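Local coordinates for protein carbohydrate kinase, pfkB family (PDB 3KTN) that probably phosphorylates 2-keto-3-deoxygluconate, as a metal-binding member of the PfkB carbohydrate kinase family with a ribokinase-like fold, at residues A[13-18]-A[89-94]; A[42-47]-A[282-287]; A[166-171]-A[206-211]; A[254-259]-A[297-302]. All coordinates share one frame; numbering follows the deposited sequence.

Contact 1. Residues A[13-18]-A[89-94]; sequences LRFTPP and SFFAEM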
# COMPACT_ATOMS: atom_id res chain seq x y z
N LEU A 13 -13.67 13.41 -10.28
CA LEU A 13 -12.77 12.64 -9.43
C LEU A 13 -13.32 11.22 -9.42
O LEU A 13 -14.51 11.03 -9.21
CB LEU A 13 -12.80 13.15 -7.99
CG LEU A 13 -11.96 14.33 -7.49
CD1 LEU A 13 -11.80 15.38 -8.54
CD2 LEU A 13 -12.63 14.89 -6.24
N ARG A 14 -12.46 10.23 -9.65
CA ARG A 14 -12.89 8.84 -9.58
C ARG A 14 -12.14 8.20 -8.43
O ARG A 14 -10.92 8.30 -8.34
CB ARG A 14 -12.58 8.07 -10.87
CG ARG A 14 -12.85 6.57 -10.70
CD ARG A 14 -12.52 5.76 -11.95
NE ARG A 14 -12.29 4.36 -11.61
CZ ARG A 14 -12.16 3.38 -12.51
NH1 ARG A 14 -12.24 3.65 -13.80
NH2 ARG A 14 -11.94 2.13 -12.10
N PHE A 15 -12.88 7.54 -7.54
CA PHE A 15 -12.28 6.87 -6.39
C PHE A 15 -12.46 5.37 -6.60
O PHE A 15 -13.56 4.89 -6.81
CB PHE A 15 -12.98 7.31 -5.10
CG PHE A 15 -12.80 8.76 -4.77
CD1 PHE A 15 -11.56 9.24 -4.36
CD2 PHE A 15 -13.87 9.65 -4.87
CE1 PHE A 15 -11.38 10.59 -4.04
CE2 PHE A 15 -13.70 11.00 -4.55
CZ PHE A 15 -12.45 11.47 -4.14
N THR A 16 -11.36 4.63 -6.52
CA THR A 16 -11.44 3.20 -6.74
C THR A 16 -10.64 2.43 -5.70
O THR A 16 -9.46 2.74 -5.46
CB THR A 16 -10.86 2.82 -8.12
OG1 THR A 16 -11.41 3.68 -9.12
CG2 THR A 16 -11.17 1.34 -8.47
N PRO A 17 -11.26 1.44 -5.06
CA PRO A 17 -10.52 0.65 -4.06
C PRO A 17 -9.57 -0.22 -4.88
O PRO A 17 -9.83 -0.51 -6.05
CB PRO A 17 -11.61 -0.18 -3.38
CG PRO A 17 -12.89 0.60 -3.63
CD PRO A 17 -12.70 1.11 -5.04
N PRO A 18 -8.45 -0.65 -4.29
CA PRO A 18 -7.56 -1.49 -5.11
C PRO A 18 -8.11 -2.89 -5.42
O PRO A 18 -9.09 -3.35 -4.82
CB PRO A 18 -6.26 -1.53 -4.28
CG PRO A 18 -6.72 -1.29 -2.88
CD PRO A 18 -7.82 -0.28 -3.01
N SER A 89 -17.74 13.86 -8.63
CA SER A 89 -16.99 12.64 -8.38
C SER A 89 -17.86 11.40 -8.35
O SER A 89 -19.09 11.49 -8.29
CB SER A 89 -16.26 12.74 -7.03
OG SER A 89 -17.20 12.71 -5.96
N PHE A 90 -17.20 10.25 -8.39
CA PHE A 90 -17.89 8.97 -8.30
C PHE A 90 -16.95 7.89 -7.78
O PHE A 90 -15.72 8.01 -7.89
CB PHE A 90 -18.49 8.58 -9.66
CG PHE A 90 -17.47 8.22 -10.71
CD1 PHE A 90 -17.08 6.89 -10.90
CD2 PHE A 90 -16.96 9.20 -11.57
CE1 PHE A 90 -16.21 6.55 -11.93
CE2 PHE A 90 -16.09 8.86 -12.60
CZ PHE A 90 -15.72 7.53 -12.79
N PHE A 91 -17.53 6.86 -7.19
CA PHE A 91 -16.78 5.74 -6.67
C PHE A 91 -16.98 4.60 -7.65
O PHE A 91 -18.07 4.46 -8.22
CB PHE A 91 -17.30 5.34 -5.30
CG PHE A 91 -16.96 6.33 -4.22
CD1 PHE A 91 -15.87 6.13 -3.38
CD2 PHE A 91 -17.70 7.51 -4.09
CE1 PHE A 91 -15.51 7.07 -2.42
CE2 PHE A 91 -17.35 8.46 -3.13
CZ PHE A 91 -16.25 8.24 -2.30
N ALA A 92 -15.94 3.82 -7.88
CA ALA A 92 -16.04 2.69 -8.78
C ALA A 92 -15.48 1.44 -8.11
O ALA A 92 -14.28 1.34 -7.87
CB ALA A 92 -15.28 2.98 -10.08
N GLU A 93 -16.36 0.51 -7.78
CA GLU A 93 -15.95 -0.74 -7.14
C GLU A 93 -15.89 -1.77 -8.26
O GLU A 93 -16.92 -2.15 -8.81
CB GLU A 93 -16.99 -1.15 -6.09
CG GLU A 93 -17.04 -0.22 -4.88
CD GLU A 93 -18.26 -0.47 -4.01
OE1 GLU A 93 -19.32 0.13 -4.29
OE2 GLU A 93 -18.17 -1.27 -3.05
N MSE A 94 -14.68 -2.21 -8.60
CA MSE A 94 -14.48 -3.15 -9.71
C MSE A 94 -15.09 -4.53 -9.49
O MSE A 94 -14.84 -5.19 -8.48
CB MSE A 94 -12.99 -3.27 -10.03
CG MSE A 94 -12.31 -1.93 -10.26
SE MSE A 94 -13.24 -0.80 -11.56
CE MSE A 94 -14.44 0.08 -10.42
O HOH W 1 -12.52 -2.10 -6.57
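F15 and F91 pack on one face of two parallel strands, 13-16 and 89-93. CB of F15 lies 3.6 Å from CD1 of F91, and CD2 of F15 stands over one face of the F91 ring near its rim, the rings barely overlapping. Three backbone bonds, F90 N to L13 O, F15 N to F90 O and A92 N to F15 O, knit the strands from L13 to A92, the tight part. On the reverse face, CB of R14 lies over the F90 ring, 4.1 Å from the centroid, as a CH-pi contact; CG, anti to the backbone N (chi1 172°), continues to F90 CE1 at 3.6 Å. The chain then passes A92, whose small methyl CB admits R14 NE at 3.6 Å and lies near I276 of the magnesium site. NE donates to T16 OG1 at 2.7 Å, while salt bridges to D316 and to D274 of that site hold the terminal nitrogens. Beyond, pairing gives way: proline P17 lacks an N-H, and a water joins P17 O to M94 N. Strands 28-34 and 101-105 flank the pair in a small four-stranded sheet, consistent with the PfkB lid, where F15 stacks on F15 of the second subunit.

Contact 2. Residues A[42-47]-A[282-287]; sequences ANLAHF and YAAGIL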
# COMPACT_ATOMS: atom_id res chain seq x y z
N ALA A 42 -6.76 12.97 -23.47
CA ALA A 42 -5.58 12.26 -22.96
C ALA A 42 -5.09 11.25 -23.98
O ALA A 42 -3.90 11.17 -24.27
CB ALA A 42 -5.92 11.55 -21.64
N ASN A 43 -6.02 10.47 -24.54
CA ASN A 43 -5.65 9.47 -25.53
C ASN A 43 -5.11 10.13 -26.80
O ASN A 43 -4.11 9.70 -27.36
CB ASN A 43 -6.85 8.58 -25.88
CG ASN A 43 -6.44 7.26 -26.48
OD1 ASN A 43 -5.27 7.07 -26.85
ND2 ASN A 43 -7.38 6.33 -26.59
N LEU A 44 -5.79 11.19 -27.25
CA LEU A 44 -5.36 11.91 -28.45
C LEU A 44 -3.97 12.54 -28.23
O LEU A 44 -3.15 12.60 -29.15
CB LEU A 44 -6.39 12.98 -28.82
CG LEU A 44 -7.73 12.45 -29.33
CD1 LEU A 44 -8.71 13.59 -29.55
CD2 LEU A 44 -7.51 11.67 -30.62
N ALA A 45 -3.70 13.02 -27.01
CA ALA A 45 -2.40 13.60 -26.72
C ALA A 45 -1.35 12.49 -26.79
O ALA A 45 -0.22 12.70 -27.23
CB ALA A 45 -2.40 14.26 -25.33
N HIS A 46 -1.73 11.29 -26.35
CA HIS A 46 -0.81 10.17 -26.41
C HIS A 46 -0.61 9.72 -27.85
O HIS A 46 0.36 9.03 -28.16
CB HIS A 46 -1.32 9.00 -25.55
CG HIS A 46 -0.90 9.08 -24.12
ND1 HIS A 46 -1.31 10.09 -23.28
CD2 HIS A 46 -0.04 8.32 -23.40
CE1 HIS A 46 -0.71 9.96 -22.11
NE2 HIS A 46 0.06 8.89 -22.16
N PHE A 47 -1.53 10.12 -28.72
CA PHE A 47 -1.43 9.80 -30.14
C PHE A 47 -0.64 10.93 -30.80
O PHE A 47 -0.49 10.98 -32.02
CB PHE A 47 -2.82 9.68 -30.78
CG PHE A 47 -3.54 8.40 -30.45
CD1 PHE A 47 -2.84 7.24 -30.12
CD2 PHE A 47 -4.93 8.33 -30.54
CE1 PHE A 47 -3.51 6.03 -29.87
CE2 PHE A 47 -5.61 7.13 -30.30
CZ PHE A 47 -4.90 5.98 -29.97
N TYR A 282 -12.50 4.48 -28.09
CA TYR A 282 -12.96 4.18 -29.44
C TYR A 282 -13.06 5.51 -30.21
O TYR A 282 -12.56 5.63 -31.33
CB TYR A 282 -14.34 3.51 -29.42
CG TYR A 282 -14.84 3.16 -30.81
CD1 TYR A 282 -14.27 2.12 -31.54
CD2 TYR A 282 -15.87 3.90 -31.41
CE1 TYR A 282 -14.70 1.81 -32.82
CE2 TYR A 282 -16.31 3.60 -32.71
CZ TYR A 282 -15.72 2.55 -33.41
OH TYR A 282 -16.12 2.24 -34.68
N ALA A 283 -13.70 6.49 -29.58
CA ALA A 283 -13.86 7.81 -30.20
C ALA A 283 -12.50 8.43 -30.52
O ALA A 283 -12.32 9.02 -31.59
CB ALA A 283 -14.65 8.72 -29.28
N ALA A 284 -11.55 8.28 -29.60
CA ALA A 284 -10.22 8.84 -29.82
C ALA A 284 -9.58 8.20 -31.05
O ALA A 284 -8.88 8.86 -31.81
CB ALA A 284 -9.33 8.61 -28.60
N GLY A 285 -9.83 6.90 -31.22
CA GLY A 285 -9.28 6.19 -32.36
C GLY A 285 -9.92 6.67 -33.66
O GLY A 285 -9.24 6.79 -34.68
N ILE A 286 -11.23 6.92 -33.61
CA ILE A 286 -11.96 7.40 -34.78
C ILE A 286 -11.45 8.79 -35.16
O ILE A 286 -11.12 9.04 -36.31
CB ILE A 286 -13.48 7.49 -34.51
CG1 ILE A 286 -14.07 6.08 -34.31
CG2 ILE A 286 -14.18 8.21 -35.66
CD1 ILE A 286 -13.76 5.09 -35.43
N LEU A 287 -11.39 9.68 -34.18
CA LEU A 287 -10.91 11.03 -34.43
C LEU A 287 -9.48 11.03 -34.95
O LEU A 287 -9.13 11.82 -35.82
CB LEU A 287 -10.99 11.88 -33.15
CG LEU A 287 -12.42 12.19 -32.71
CD1 LEU A 287 -12.43 13.18 -31.55
CD2 LEU A 287 -13.18 12.77 -33.89
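Two helices of the α/β kinase core, 36-46 and 278-291, meet where L44 and N43 close on A284; the second helix begins shortly after D274 and I276, the magnesium site. The axes of the short helical segments approach to 9.3 Å, at 44°. A284 suits the crossing because its methyl is small enough to let N43 and L44 come close to the second helix. CB of N43 comes 3.7 Å from CB of A284. The two branches of L44 diverge: CD2 comes 3.3 Å from A284 O, while CD1 meets CD1 of L287 at 4.2 Å. F47, just past the helix, brings A284 O to its ring edge, CE2 being 4.0 Å from that oxygen; CE2 also lies 4.3 Å from CA of G285, where no side chain intervenes. F302 and Y288 meet the same ring. Away from the crossing, A42 O is gripped from opposite faces by H46 N and H46 ND1, while H46 NE2 bonds to E24 of the third subunit. No hydrogen bond joins the two segments: their hold is largely van der Waals packing of side-chain carbons on A284, both its methyl and its carbonyl oxygen, a fit by shape in a buried place.

Contact 3. Residues A[166-171]-A[206-211]; sequences FDFNYR and ELLGFI. With SO4 (sulfate ion), chain B.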
# COMPACT_ATOMS: atom_id res chain seq x y z
N PHE A 166 -19.28 15.43 -31.32
CA PHE A 166 -20.24 15.32 -30.23
C PHE A 166 -20.51 13.87 -29.88
O PHE A 166 -20.58 13.01 -30.77
CB PHE A 166 -21.54 16.00 -30.65
CG PHE A 166 -22.65 15.87 -29.65
CD1 PHE A 166 -22.62 16.58 -28.46
CD2 PHE A 166 -23.75 15.06 -29.92
CE1 PHE A 166 -23.66 16.47 -27.54
CE2 PHE A 166 -24.79 14.94 -29.01
CZ PHE A 166 -24.75 15.65 -27.82
N ASP A 167 -20.67 13.59 -28.59
CA ASP A 167 -20.95 12.24 -28.15
C ASP A 167 -22.27 12.17 -27.41
O ASP A 167 -22.56 13.01 -26.55
CB ASP A 167 -19.83 11.72 -27.23
CG ASP A 167 -19.79 12.45 -25.89
OD1 ASP A 167 -20.13 11.83 -24.86
OD2 ASP A 167 -19.42 13.64 -25.86
N PHE A 168 -23.08 11.18 -27.76
CA PHE A 168 -24.35 10.97 -27.09
C PHE A 168 -23.97 10.43 -25.71
O PHE A 168 -23.17 9.50 -25.61
CB PHE A 168 -25.18 9.90 -27.83
CG PHE A 168 -25.95 10.42 -29.02
CD1 PHE A 168 -27.30 10.73 -28.90
CD2 PHE A 168 -25.33 10.58 -30.25
CE1 PHE A 168 -28.03 11.19 -30.00
CE2 PHE A 168 -26.05 11.04 -31.36
CZ PHE A 168 -27.40 11.34 -31.24
N ASN A 169 -24.52 11.02 -24.65
CA ASN A 169 -24.22 10.54 -23.31
C ASN A 169 -25.54 10.18 -22.66
O ASN A 169 -25.81 10.55 -21.52
CB ASN A 169 -23.51 11.62 -22.49
CG ASN A 169 -22.80 11.06 -21.27
OD1 ASN A 169 -22.80 11.66 -20.20
ND2 ASN A 169 -22.19 9.89 -21.44
N TYR A 170 -26.36 9.44 -23.40
CA TYR A 170 -27.67 9.02 -22.92
C TYR A 170 -27.63 7.65 -22.27
O TYR A 170 -27.30 6.66 -22.92
CB TYR A 170 -28.67 9.00 -24.08
CG TYR A 170 -29.98 8.31 -23.76
CD1 TYR A 170 -30.81 8.78 -22.74
CD2 TYR A 170 -30.38 7.17 -24.46
CE1 TYR A 170 -32.02 8.15 -22.44
CE2 TYR A 170 -31.58 6.53 -24.17
CZ TYR A 170 -32.39 7.02 -23.16
OH TYR A 170 -33.58 6.39 -22.87
N ARG A 171 -27.99 7.60 -21.00
CA ARG A 171 -28.02 6.34 -20.26
C ARG A 171 -29.46 6.08 -19.83
O ARG A 171 -29.95 6.68 -18.87
CB ARG A 171 -27.08 6.40 -19.06
CG ARG A 171 -25.62 6.53 -19.45
CD ARG A 171 -24.71 6.51 -18.24
NE ARG A 171 -23.32 6.79 -18.58
CZ ARG A 171 -22.57 6.03 -19.37
NH1 ARG A 171 -23.07 4.93 -19.91
NH2 ARG A 171 -21.31 6.38 -19.63
N GLU A 206 -34.46 5.01 -29.26
CA GLU A 206 -34.93 5.29 -27.91
C GLU A 206 -34.87 6.73 -27.43
O GLU A 206 -35.68 7.14 -26.61
CB GLU A 206 -34.19 4.41 -26.90
CG GLU A 206 -34.59 2.95 -26.95
CD GLU A 206 -33.83 2.13 -25.93
OE1 GLU A 206 -33.79 2.54 -24.75
OE2 GLU A 206 -33.29 1.07 -26.31
N LEU A 207 -33.90 7.50 -27.91
CA LEU A 207 -33.79 8.88 -27.47
C LEU A 207 -34.34 9.88 -28.47
O LEU A 207 -35.15 10.74 -28.12
CB LEU A 207 -32.33 9.23 -27.16
CG LEU A 207 -32.11 10.70 -26.77
CD1 LEU A 207 -32.90 11.02 -25.51
CD2 LEU A 207 -30.62 10.97 -26.56
N LEU A 208 -33.91 9.75 -29.72
CA LEU A 208 -34.35 10.65 -30.77
C LEU A 208 -35.67 10.23 -31.41
O LEU A 208 -36.12 10.81 -32.39
CB LEU A 208 -33.26 10.77 -31.84
CG LEU A 208 -31.92 11.30 -31.34
CD1 LEU A 208 -30.95 11.42 -32.49
CD2 LEU A 208 -32.11 12.66 -30.66
N GLY A 209 -36.29 9.20 -30.83
CA GLY A 209 -37.57 8.72 -31.32
C GLY A 209 -37.65 8.26 -32.77
O GLY A 209 -38.75 8.11 -33.30
N PHE A 210 -36.51 8.05 -33.42
CA PHE A 210 -36.53 7.59 -34.81
C PHE A 210 -37.26 6.26 -34.93
O PHE A 210 -37.31 5.47 -33.98
CB PHE A 210 -35.10 7.43 -35.33
CG PHE A 210 -34.52 8.69 -35.90
CD1 PHE A 210 -34.28 8.80 -37.27
CD2 PHE A 210 -34.20 9.77 -35.08
CE1 PHE A 210 -33.74 9.97 -37.81
CE2 PHE A 210 -33.66 10.93 -35.61
CZ PHE A 210 -33.43 11.03 -36.97
N ILE A 211 -37.84 6.02 -36.10
CA ILE A 211 -38.57 4.79 -36.37
C ILE A 211 -37.94 4.08 -37.56
O ILE A 211 -37.74 4.67 -38.62
CB ILE A 211 -40.06 5.07 -36.69
CG1 ILE A 211 -40.73 5.79 -35.51
CG2 ILE A 211 -40.79 3.77 -36.98
CD1 ILE A 211 -40.82 4.96 -34.24
S SO4 B . -21.44 9.67 -17.43
O1 SO4 B . -22.79 9.20 -17.77
O2 SO4 B . -20.45 8.91 -18.21
O3 SO4 B . -21.31 11.10 -17.75
O4 SO4 B . -21.21 9.48 -15.99
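L207 lies across the ring of Y170, with CB over one face, 4.2 Å from the centroid and 21° off the normal, a CH-pi contact offset toward the rim. The two side chains slide past each other in opposite directions, so that CD2 of L207 reaches back to CB of Y170 at 3.7 Å. CD2 of L207 also comes to the edge of the F168 ring, 4.1 Å from CD1, and L208 meets that ring near its plane through CD1, 3.8 Å from CZ. L207 suits the place because it covers Y170 and still reaches the edge of F168; L208 adds a second branch at that edge. The exposed E206 borders the Y170 ring through CB, with OE1 4.3 Å from Y170 OH.

Next outward, Y187 of helix 177-190 meets the F168 ring, packs on L207 and bonds through its hydroxyl to N169 N. Farther on, R171 grips a sulfate ion, probably from the crystallisation liquor, through NE to O1 (2.6 Å) and NH2 to O2 (3.0 Å); R108 joins it, and the anion may temper the like charge of R338 of a neighbouring, fourth subunit.

Strand 163-167, helix 177-190 and strand 196-198 form a beta-alpha-beta crossover of adjacent parallel strands, typical of this α/β fold. Helix 201-206 follows, and its tail folds back over the loop leaving the first strand.

Contact 4. Residues A[254-259]-A[297-302]; sequences GYLYTQ and EKAVTF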
# COMPACT_ATOMS: atom_id res chain seq x y z
N GLY A 254 -16.65 -2.34 -33.90
CA GLY A 254 -16.88 -0.93 -34.16
C GLY A 254 -17.46 -0.69 -35.54
O GLY A 254 -17.22 -1.46 -36.47
N TYR A 255 -18.25 0.37 -35.67
CA TYR A 255 -18.85 0.72 -36.95
C TYR A 255 -18.66 2.21 -37.21
O TYR A 255 -18.63 3.01 -36.27
CB TYR A 255 -20.33 0.36 -36.99
CG TYR A 255 -21.13 0.91 -35.84
CD1 TYR A 255 -21.44 2.27 -35.77
CD2 TYR A 255 -21.54 0.08 -34.79
CE1 TYR A 255 -22.14 2.78 -34.68
CE2 TYR A 255 -22.23 0.59 -33.70
CZ TYR A 255 -22.53 1.94 -33.66
OH TYR A 255 -23.21 2.45 -32.58
N LEU A 256 -18.52 2.55 -38.49
CA LEU A 256 -18.33 3.94 -38.91
C LEU A 256 -19.16 4.20 -40.16
O LEU A 256 -18.95 3.57 -41.20
CB LEU A 256 -16.85 4.18 -39.19
CG LEU A 256 -16.40 5.51 -39.80
CD1 LEU A 256 -16.84 6.68 -38.94
CD2 LEU A 256 -14.89 5.49 -39.96
N TYR A 257 -20.11 5.13 -40.05
CA TYR A 257 -20.99 5.48 -41.17
C TYR A 257 -20.77 6.89 -41.70
O TYR A 257 -20.29 7.78 -41.00
CB TYR A 257 -22.46 5.42 -40.75
CG TYR A 257 -23.03 4.06 -40.41
CD1 TYR A 257 -23.68 3.29 -41.38
CD2 TYR A 257 -22.97 3.57 -39.11
CE1 TYR A 257 -24.27 2.07 -41.05
CE2 TYR A 257 -23.54 2.35 -38.77
CZ TYR A 257 -24.19 1.61 -39.74
OH TYR A 257 -24.77 0.41 -39.39
N THR A 258 -21.13 7.06 -42.97
CA THR A 258 -21.09 8.35 -43.64
C THR A 258 -22.49 8.34 -44.24
O THR A 258 -23.22 7.36 -44.09
CB THR A 258 -20.06 8.42 -44.78
OG1 THR A 258 -20.40 7.46 -45.79
CG2 THR A 258 -18.66 8.13 -44.26
N GLN A 259 -22.88 9.41 -44.93
CA GLN A 259 -24.20 9.41 -45.52
C GLN A 259 -24.29 8.40 -46.65
O GLN A 259 -25.38 7.91 -46.97
CB GLN A 259 -24.56 10.82 -46.01
CG GLN A 259 -24.86 11.78 -44.88
CD GLN A 259 -25.20 13.18 -45.35
OE1 GLN A 259 -26.11 13.37 -46.15
NE2 GLN A 259 -24.47 14.17 -44.85
N GLU A 297 -12.23 1.99 -43.31
CA GLU A 297 -11.84 0.66 -42.86
C GLU A 297 -10.67 0.71 -41.89
O GLU A 297 -10.69 0.07 -40.85
CB GLU A 297 -11.47 -0.22 -44.06
CG GLU A 297 -10.82 -1.54 -43.66
CD GLU A 297 -10.44 -2.40 -44.84
OE1 GLU A 297 -9.75 -1.89 -45.75
OE2 GLU A 297 -10.83 -3.59 -44.86
N LYS A 298 -9.65 1.48 -42.25
CA LYS A 298 -8.46 1.61 -41.42
C LYS A 298 -8.78 2.28 -40.08
O LYS A 298 -8.27 1.88 -39.04
CB LYS A 298 -7.41 2.43 -42.18
CG LYS A 298 -6.04 2.50 -41.52
CD LYS A 298 -5.09 3.33 -42.37
CE LYS A 298 -3.68 3.34 -41.80
NZ LYS A 298 -3.12 1.97 -41.70
N ALA A 299 -9.64 3.30 -40.13
CA ALA A 299 -10.03 4.03 -38.93
C ALA A 299 -10.85 3.18 -37.96
O ALA A 299 -10.60 3.19 -36.76
CB ALA A 299 -10.82 5.27 -39.32
N VAL A 300 -11.83 2.44 -38.49
CA VAL A 300 -12.68 1.61 -37.64
C VAL A 300 -11.91 0.43 -37.06
O VAL A 300 -12.17 0.00 -35.94
CB VAL A 300 -13.93 1.11 -38.42
CG1 VAL A 300 -13.55 0.01 -39.39
CG2 VAL A 300 -14.98 0.61 -37.45
N THR A 301 -10.95 -0.10 -37.81
CA THR A 301 -10.14 -1.21 -37.33
C THR A 301 -9.23 -0.73 -36.20
O THR A 301 -9.13 -1.36 -35.15
CB THR A 301 -9.25 -1.80 -38.45
OG1 THR A 301 -10.07 -2.48 -39.40
CG2 THR A 301 -8.23 -2.77 -37.87
N PHE A 302 -8.56 0.39 -36.44
CA PHE A 302 -7.66 0.98 -35.47
C PHE A 302 -8.41 1.34 -34.18
O PHE A 302 -7.96 1.02 -33.08
CB PHE A 302 -7.04 2.24 -36.07
CG PHE A 302 -6.07 2.94 -35.16
CD1 PHE A 302 -4.72 2.62 -35.19
CD2 PHE A 302 -6.52 3.92 -34.29
CE1 PHE A 302 -3.82 3.28 -34.35
CE2 PHE A 302 -5.62 4.58 -33.45
CZ PHE A 302 -4.27 4.26 -33.49
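G254 and V300 bring strand 250-257 and helix 296-310 together. With no side chain on the helix side, the glycine lets the methyl CG2 of V300 come within 3.2 Å of G254 O. V300 puts CG2 anti to its own backbone N, and the same methyl also lies 3.7 Å from Y255 N. Y255 turns its side chain away from the helix, and its hydroxyl bonds to G199 O. L256 points back toward the helix: CG is anti to the backbone N (chi1 173°), and from it CD2 reaches to 4.1 Å from CB of A299, while CB of L256 is 4.3 Å from CB of V300. A small alanine beside a branched valine gives the leucine a surface to lie against, and W237 and A239 of the next strand adjoin it. Y257 takes no part: its ring stacks on Y262 and packs against helix 218-233. The short strand and helix segments run roughly antiparallel, at 149°, with axes 7.8 Å apart. On the helix, T301 N and T301 OG1 both bond to E297 O, from opposite faces of its carbonyl plane. No hydrogen bond crosses between the segments. The strand's backbone is paired with its sheet neighbours, so the helix is held to it by apolar packing, as expected for a helix covering a sheet.

In the fold
Contacts 2 and 4 touch directly: Y282 OH lies 3.1 Å from Y255 O in a weak hydrogen bond, and F47 CZ is 3.8 Å from F302 CE2, so the two contacts are continuous through the consecutive helices 278-291 and 296-310. Contacts 3 and 4 both reach the same large sheet, and contact 3 comes within about 6 Å of contact 2 at the nearest atoms. Contact 1 stands apart in the small sheet, its centre about 32 Å from that of contact 4, across the chain's centre. It is nonetheless close to the magnesium, with the R14 side chain about 6 Å away; the side chain of N43 of contact 2 is about 9 Å from the metal.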